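Local coordinates for heme-binding protein A / AI-2 binding protein A (Helicobacter pylori SS1, PDB 6OFQ), which probably captures short peptides in the periplasm and hands them to an ABC transporter for import, as a substrate-binding protein of that system, at residues A[316-321]-A[388-393]; A[358-363]-A[396-401]. All blocks are in the same frame, centred on the assembly; numbering follows the deposited sequence.

Interaction 1: residues A[316-321]-A[388-393]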
ATOM      1  N   HIS A 316      -8.653  20.817  15.584  1.00  8.12           N
ATOM      2  CA  HIS A 316      -9.759  21.769  15.538  1.00  7.75           C
ATOM      3  C   HIS A 316      -9.462  22.962  14.646  1.00  8.39           C
ATOM      4  O   HIS A 316     -10.354  23.785  14.412  1.00  8.37           O
ATOM      5  CB  HIS A 316     -10.108  22.270  16.949  1.00  8.01           C
ATOM      6  CG  HIS A 316     -10.770  21.272  17.846  1.00  8.37           C
ATOM      7  ND1 HIS A 316     -12.025  20.774  17.616  1.00  9.43           N
ATOM      8  CD2 HIS A 316     -10.292  20.597  18.916  1.00  9.47           C
ATOM      9  CE1 HIS A 316     -12.326  19.868  18.536  1.00 11.06           C
ATOM     10  NE2 HIS A 316     -11.276  19.729  19.328  1.00  9.85           N
ATOM     11  N   ALA A 317      -8.223  23.147  14.210  1.00  8.98           N
ATOM     12  CA  ALA A 317      -7.806  24.321  13.432  1.00  9.30           C
ATOM     13  C   ALA A 317      -7.782  24.087  11.929  1.00  8.99           C
ATOM     14  O   ALA A 317      -7.668  25.037  11.162  1.00  9.88           O
ATOM     15  CB  ALA A 317      -6.452  24.843  13.866  1.00  9.61           C
ATOM     16  N   ILE A 318      -8.039  22.865  11.488  1.00  8.06           N
ATOM     17  CA  ILE A 318      -8.037  22.548  10.054  1.00  8.99           C
ATOM     18  C   ILE A 318      -9.435  22.215   9.602  1.00  9.01           C
ATOM     19  O   ILE A 318     -10.089  21.296  10.101  1.00  8.91           O
ATOM     20  CB  ILE A 318      -7.103  21.361   9.756  1.00  8.80           C
ATOM     21  CG1 ILE A 318      -5.665  21.773  10.033  1.00  7.50           C
ATOM     22  CG2 ILE A 318      -7.212  20.854   8.317  1.00  8.28           C
ATOM     23  CD1 ILE A 318      -4.696  20.658  10.294  1.00  7.61           C
ATOM     24  N   ASN A 319      -9.981  23.077   8.737  1.00  8.18           N
ATOM     25  CA  ASN A 319     -11.323  22.845   8.243  1.00  9.33           C
ATOM     26  C   ASN A 319     -11.418  21.815   7.144  1.00  9.15           C
ATOM     27  O   ASN A 319     -11.063  22.059   5.993  1.00  8.37           O
ATOM     28  CB  ASN A 319     -11.933  24.181   7.799  1.00  9.43           C
ATOM     29  CG  ASN A 319     -13.337  24.032   7.272  1.00 11.02           C
ATOM     30  OD1 ASN A 319     -13.866  22.963   7.009  1.00 11.51           O
ATOM     31  ND2 ASN A 319     -14.017  25.194   7.190  1.00 14.66           N
ATOM     32  N   VAL A 320     -11.668  20.573   7.522  1.00  9.46           N
ATOM     33  CA  VAL A 320     -11.569  19.465   6.568  1.00 10.16           C
ATOM     34  C   VAL A 320     -12.621  19.556   5.471  1.00  9.91           C
ATOM     35  O   VAL A 320     -12.343  19.183   4.327  1.00  9.67           O
ATOM     36  CB  VAL A 320     -11.558  18.071   7.278  1.00 11.21           C
ATOM     37  CG1 VAL A 320     -11.700  16.954   6.255  1.00 12.54           C
ATOM     38  CG2 VAL A 320     -10.294  17.929   8.101  1.00 13.92           C
ATOM     39  N   ASP A 321     -13.827  20.044   5.772  1.00  9.65           N
ATOM     40  CA  ASP A 321     -14.811  20.230   4.694  1.00 10.74           C
ATOM     41  C   ASP A 321     -14.243  21.164   3.586  1.00 10.46           C
ATOM     42  O   ASP A 321     -14.344  20.924   2.380  1.00 11.94           O
ATOM     43  CB  ASP A 321     -16.147  20.770   5.181  1.00 12.26           C
ATOM     44  CG  ASP A 321     -16.918  19.792   6.033  1.00 15.97           C
ATOM     45  OD1 ASP A 321     -16.828  18.562   5.868  1.00 16.66           O
ATOM     46  OD2 ASP A 321     -17.750  20.261   6.831  1.00 24.15           O
ATOM     47  N   ALA A 388      -0.094  21.419   1.365  1.00  7.64           N
ATOM     48  CA  ALA A 388       0.809  21.926   2.379  1.00  7.93           C
ATOM     49  C   ALA A 388       0.522  23.399   2.632  1.00  8.13           C
ATOM     50  O   ALA A 388       0.593  23.817   3.764  1.00  8.58           O
ATOM     51  CB  ALA A 388       2.253  21.656   2.066  1.00  8.44           C
ATOM     52  N   VAL A 389       0.252  24.151   1.576  1.00  9.03           N
ATOM     53  CA  VAL A 389      -0.068  25.577   1.748  1.00  8.86           C
ATOM     54  C   VAL A 389      -1.332  25.791   2.577  1.00  8.24           C
ATOM     55  O   VAL A 389      -1.377  26.640   3.452  1.00  8.44           O
ATOM     56  CB  VAL A 389      -0.160  26.219   0.358  1.00  9.98           C
ATOM     57  CG1 VAL A 389      -0.815  27.602   0.402  1.00  9.96           C
ATOM     58  CG2 VAL A 389       1.197  26.289  -0.290  1.00 10.51           C
ATOM     59  N   PHE A 390      -2.323  24.937   2.377  1.00  7.91           N
ATOM     60  CA  PHE A 390      -3.565  24.938   3.158  1.00  7.55           C
ATOM     61  C   PHE A 390      -3.272  24.685   4.622  1.00  8.57           C
ATOM     62  O   PHE A 390      -3.812  25.390   5.477  1.00  8.64           O
ATOM     63  CB  PHE A 390      -4.554  23.921   2.557  1.00  8.72           C
ATOM     64  CG  PHE A 390      -5.947  23.943   3.149  1.00  9.09           C
ATOM     65  CD1 PHE A 390      -6.187  23.472   4.433  1.00  9.80           C
ATOM     66  CD2 PHE A 390      -7.009  24.516   2.458  1.00 10.08           C
ATOM     67  CE1 PHE A 390      -7.453  23.525   4.992  1.00  9.97           C
ATOM     68  CE2 PHE A 390      -8.297  24.534   2.991  1.00 10.47           C
ATOM     69  CZ  PHE A 390      -8.513  24.048   4.267  1.00 11.03           C
ATOM     70  N   ILE A 391      -2.478  23.660   4.927  1.00  7.69           N
ATOM     71  CA  ILE A 391      -2.210  23.323   6.318  1.00  7.81           C
ATOM     72  C   ILE A 391      -1.434  24.498   6.944  1.00  7.30           C
ATOM     73  O   ILE A 391      -1.661  24.901   8.099  1.00  7.78           O
ATOM     74  CB  ILE A 391      -1.469  21.982   6.496  1.00  8.70           C
ATOM     75  CG1 ILE A 391      -2.281  20.809   5.924  1.00  9.91           C
ATOM     76  CG2 ILE A 391      -1.091  21.729   7.931  1.00  8.37           C
ATOM     77  CD1 ILE A 391      -3.651  20.576   6.495  1.00 10.82           C
ATOM     78  N   GLN A 392      -0.445  25.027   6.235  1.00  6.83           N
ATOM     79  CA  GLN A 392       0.340  26.159   6.717  1.00  6.94           C
ATOM     80  C   GLN A 392      -0.594  27.322   7.024  1.00  6.91           C
ATOM     81  O   GLN A 392      -0.442  27.968   8.061  1.00  7.84           O
ATOM     82  CB  GLN A 392       1.342  26.559   5.619  1.00  6.32           C
ATOM     83  CG  GLN A 392       2.229  27.746   5.966  1.00  7.33           C
ATOM     84  CD  GLN A 392       3.068  28.084   4.749  1.00  7.26           C
ATOM     85  OE1 GLN A 392       2.584  28.499   3.682  1.00  8.13           O
ATOM     86  NE2 GLN A 392       4.354  27.898   4.943  1.00  8.85           N
ATOM     87  N   ALA A 393      -1.574  27.570   6.171  1.00  8.08           N
ATOM     88  CA  ALA A 393      -2.440  28.751   6.361  1.00  7.92           C
ATOM     89  C   ALA A 393      -3.390  28.513   7.523  1.00  9.23           C
ATOM     90  O   ALA A 393      -3.626  29.407   8.333  1.00  9.40           O
ATOM     91  CB  ALA A 393      -3.323  29.008   5.164  1.00  8.09           C
TER
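The side-chain torsions of I318 and I391 bring two branched chains across each other: in both, CG1 lies anti to the carbonyl carbon (chi1 -67° in I318, -60° in I391), and each carries its CD1 into the gap. There I391 CD1 rests 3.9 Å from I318 CD1 and 4.0 Å from I318 CG2, so one methyl touches both arms of the opposing isoleucine. The first side-chain bond of I318 points toward the helix, whereas I391 sets off across the line between the segments and makes the contact through CD1. Isoleucine suits the buried 318 position because its two arms both find apolar partners, and it suits 391 because its long apolar branch reaches across.

F390 uses a different turn of the chain. With CG anti to the backbone N (chi1 -172°), the ring swings out beside the 318-319 backbone. I318 CG2 lies at the ring's edge, near its plane and 4.3 Å from F390 CE1. N319 O approaches the ring obliquely, 3.7 Å from F390 CZ, a van der Waals contact of the backbone rather than of the asparagine side chain. That side chain is engaged elsewhere: N319 is the N-cap of the next helix, its OD1 accepting a hydrogen bond from D322 N, a role for which a short amide is well shaped.

Y323, on the helix that N319 caps, meets the F390 ring edge-to-face. The contact thus wedges the short link between helices 308-317 and 320-328 against helix 386-396, whose S394 and L395 also touch I318, while A388, V389 and Q392 of the same helix pack on I404 of strand 400-407.

Interaction 2: residues A[358-363]-A[396-401]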
ATOM      1  N   LYS A 358     -11.650  29.174  17.892  1.00 12.48           N
ATOM      2  CA  LYS A 358     -11.602  29.617  19.301  1.00 14.13           C
ATOM      3  C   LYS A 358     -11.180  28.459  20.203  1.00 10.22           C
ATOM      4  O   LYS A 358     -10.267  28.643  21.005  1.00 11.20           O
ATOM      5  CB  LYS A 358     -12.905  30.211  19.840  1.00 18.00           C
ATOM      6  CG  LYS A 358     -13.001  31.633  19.314  1.00 29.98           C
ATOM      7  CD  LYS A 358     -14.326  32.315  19.626  1.00 39.74           C
ATOM      8  CE  LYS A 358     -14.400  33.674  18.936  1.00 46.43           C
ATOM      9  NZ  LYS A 358     -15.798  34.183  18.996  1.00 51.89           N
ATOM     10  N   LYS A 359     -11.775  27.296  19.971  1.00  9.55           N
ATOM     11  CA  LYS A 359     -11.365  26.132  20.787  1.00 10.20           C
ATOM     12  C   LYS A 359      -9.896  25.783  20.549  1.00  9.76           C
ATOM     13  O   LYS A 359      -9.161  25.430  21.466  1.00  9.52           O
ATOM     14  CB  LYS A 359     -12.282  24.967  20.446  1.00 12.12           C
ATOM     15  CG  LYS A 359     -12.062  23.751  21.315  1.00 14.58           C
ATOM     16  CD  LYS A 359     -13.124  22.725  20.961  1.00 20.38           C
ATOM     17  CE  LYS A 359     -12.855  21.457  21.747  1.00 30.02           C
ATOM     18  NZ  LYS A 359     -13.592  21.368  23.032  1.00 33.41           N
ATOM     19  N   ALA A 360      -9.423  25.858  19.308  1.00  8.47           N
ATOM     20  CA  ALA A 360      -8.054  25.515  19.016  1.00  8.30           C
ATOM     21  C   ALA A 360      -7.089  26.421  19.742  1.00  8.11           C
ATOM     22  O   ALA A 360      -6.084  25.991  20.304  1.00  7.82           O
ATOM     23  CB  ALA A 360      -7.753  25.540  17.521  1.00  7.74           C
ATOM     24  N   LYS A 361      -7.386  27.705  19.642  1.00  8.12           N
ATOM     25  CA  LYS A 361      -6.528  28.636  20.342  1.00  9.42           C
ATOM     26  C   LYS A 361      -6.510  28.415  21.858  1.00  9.60           C
ATOM     27  O   LYS A 361      -5.444  28.547  22.440  1.00 10.80           O
ATOM     28  CB  LYS A 361      -6.991  30.075  20.029  1.00 10.49           C
ATOM     29  CG  LYS A 361      -6.761  30.593  18.628  1.00 13.53           C
ATOM     30  CD  LYS A 361      -7.547  31.876  18.327  1.00 15.79           C
ATOM     31  CE  LYS A 361      -7.023  32.439  17.011  1.00 18.90           C
ATOM     32  NZ  LYS A 361      -7.875  33.618  16.674  1.00 21.96           N
ATOM     33  N   GLU A 362      -7.670  28.161  22.426  1.00  9.56           N
ATOM     34  CA  GLU A 362      -7.826  27.858  23.852  1.00 10.58           C
ATOM     35  C   GLU A 362      -6.973  26.641  24.244  1.00 10.55           C
ATOM     36  O   GLU A 362      -6.234  26.656  25.216  1.00 11.21           O
ATOM     37  CB  GLU A 362      -9.283  27.639  24.215  1.00 13.04           C
ATOM     38  CG  GLU A 362      -9.521  27.355  25.695  1.00 14.77           C
ATOM     39  CD  GLU A 362      -8.922  28.388  26.640  1.00 17.16           C
ATOM     40  OE1 GLU A 362      -8.835  29.606  26.322  1.00 19.80           O
ATOM     41  OE2 GLU A 362      -8.550  27.945  27.744  1.00 22.20           O
ATOM     42  N   LEU A 363      -7.067  25.580  23.451  1.00  8.65           N
ATOM     43  CA  LEU A 363      -6.245  24.395  23.716  1.00  8.41           C
ATOM     44  C   LEU A 363      -4.768  24.672  23.758  1.00  8.57           C
ATOM     45  O   LEU A 363      -4.032  24.129  24.580  1.00  7.65           O
ATOM     46  CB  LEU A 363      -6.630  23.286  22.725  1.00  8.60           C
ATOM     47  CG  LEU A 363      -7.969  22.646  23.027  1.00 10.03           C
ATOM     48  CD1 LEU A 363      -8.463  21.897  21.812  1.00  9.81           C
ATOM     49  CD2 LEU A 363      -7.850  21.608  24.153  1.00 12.59           C
ATOM     50  N   ALA A 396      -1.340  28.776  10.813  1.00  9.44           N
ATOM     51  CA  ALA A 396      -0.925  30.130  11.162  1.00 10.86           C
ATOM     52  C   ALA A 396      -2.044  30.887  11.873  1.00 10.06           C
ATOM     53  O   ALA A 396      -1.625  31.742  12.679  1.00 11.16           O
ATOM     54  CB  ALA A 396      -0.593  30.882   9.889  1.00 10.77           C
ATOM     55  N   LYS A 397      -3.299  30.530  11.686  1.00  9.86           N
ATOM     56  CA  LYS A 397      -4.408  31.161  12.386  1.00 12.10           C
ATOM     57  C   LYS A 397      -4.371  30.958  13.886  1.00 14.60           C
ATOM     58  O   LYS A 397      -5.007  31.711  14.605  1.00 15.38           O
ATOM     59  CB  LYS A 397      -5.750  30.777  11.804  1.00 12.75           C
ATOM     60  CG  LYS A 397      -5.871  31.240  10.381  1.00 14.62           C
ATOM     61  CD  LYS A 397      -7.164  30.842   9.692  1.00 20.47           C
ATOM     62  CE  LYS A 397      -7.161  31.555   8.341  1.00 27.46           C
ATOM     63  NZ  LYS A 397      -8.268  30.932   7.572  1.00 33.14           N
ATOM     64  N   ILE A 398      -3.683  29.920  14.355  1.00 11.36           N
ATOM     65  CA  ILE A 398      -3.523  29.709  15.784  1.00 14.19           C
ATOM     66  C   ILE A 398      -2.087  29.936  16.251  1.00 13.53           C
ATOM     67  O   ILE A 398      -1.654  29.518  17.320  1.00 14.19           O
ATOM     68  CB  ILE A 398      -4.111  28.316  16.161  1.00 12.37           C
ATOM     69  CG1 ILE A 398      -3.249  27.142  15.638  1.00 12.52           C
ATOM     70  CG2 ILE A 398      -5.567  28.239  15.784  1.00 12.42           C
ATOM     71  CD1 ILE A 398      -3.628  25.821  16.312  1.00 11.85           C
ATOM     72  N   GLY A 399      -1.268  30.581  15.415  1.00 12.68           N
ATOM     73  CA  GLY A 399       0.102  30.962  15.771  1.00 12.20           C
ATOM     74  C   GLY A 399       1.172  29.900  15.560  1.00 10.42           C
ATOM     75  O   GLY A 399       2.291  30.015  16.029  1.00 12.68           O
ATOM     76  N   ILE A 400       0.844  28.861  14.791  1.00 10.27           N
ATOM     77  CA  ILE A 400       1.827  27.819  14.493  1.00 10.04           C
ATOM     78  C   ILE A 400       2.401  28.210  13.098  1.00  9.76           C
ATOM     79  O   ILE A 400       1.644  28.136  12.123  1.00 10.13           O
ATOM     80  CB  ILE A 400       1.228  26.390  14.523  1.00 10.46           C
ATOM     81  CG1 ILE A 400       0.826  26.021  15.957  1.00 10.93           C
ATOM     82  CG2 ILE A 400       2.248  25.396  13.991  1.00 10.82           C
ATOM     83  CD1 ILE A 400      -0.105  24.821  15.981  1.00 11.10           C
ATOM     84  N   ASP A 401       3.694  28.461  13.079  1.00  8.80           N
ATOM     85  CA  ASP A 401       4.428  28.846  11.846  1.00 10.13           C
ATOM     86  C   ASP A 401       5.031  27.583  11.249  1.00  8.85           C
ATOM     87  O   ASP A 401       5.976  26.984  11.745  1.00  9.85           O
ATOM     88  CB  ASP A 401       5.549  29.851  12.215  1.00 11.77           C
ATOM     89  CG  ASP A 401       6.335  30.389  11.014  1.00 16.15           C
ATOM     90  OD1 ASP A 401       5.935  30.200   9.865  1.00 17.46           O
ATOM     91  OD2 ASP A 401       7.421  30.968  11.228  1.00 23.28           O
TER
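The turn of residues 396-401 comes closest to helix 357-366 at I398, where the backbones approach to 5.6 Å between I398 CA and K361 CA. A360 CB points toward the turn and, as a lone methyl, lets the I398 methyl sit close to the helix. I398 faces it and supplies the other half of the contact through a single methyl. I398 CG2 lies 3.9 Å from A360 CB and equally 3.9 Å from K361 CG, so it meets two successive residues of the helix. With chi1 at 71°, CG1 is placed between the backbone N and the carbonyl carbon, and CG2 is put beside the N, where it reaches the helix. I398 also touches L357 and L364 of that helix, which suits a buried, branched apolar residue.

K361 lies on the exposed side. Its extended chain crosses I398 at a slant, CG on the I398 methyl, and carries K361 CE to 3.2 Å from K397 O; K361 NZ stays 4.0 Å from K397 O. A lysine fits here because its aliphatic stem can pack while the ammonium remains at the exposed surface.

A type I turn runs from A396 to G399. G399 adopts a positive phi of 85°, where a beta carbon would press on the carbonyl oxygen of I398, so glycine suits it. G399 is the C-prime residue of a Schellman motif, with I400 N hydrogen-bonded to L395 O and G399 N to A396 O. The motif ends helix 386-396 and turns the chain into strand 400-407, completing a beta-alpha-beta crossover from the parallel neighbour 373-380.

Both contacts draw on one crossover unit: 388-393 lies within helix 386-396, while the turn at 396-401 closes that helix and begins strand 400-407. Interaction 1 sets the helix against the link between helices 308-317 and 320-328; interaction 2 sets its C-terminal turn against helix 357-366. The two share an apolar seam where A317 CB touches both A360 CB and I398 CD1, while H316 packs on K359 and L363. Each is only partly buried, but interaction 1 is branched aliphatic and aromatic packing with no fully exposed residue among those that touch, whereas interaction 2, farther from the chain's centre, sets a buried alanine and isoleucine beside K361, whose aliphatic stem passes the K397 carbonyl at the surface.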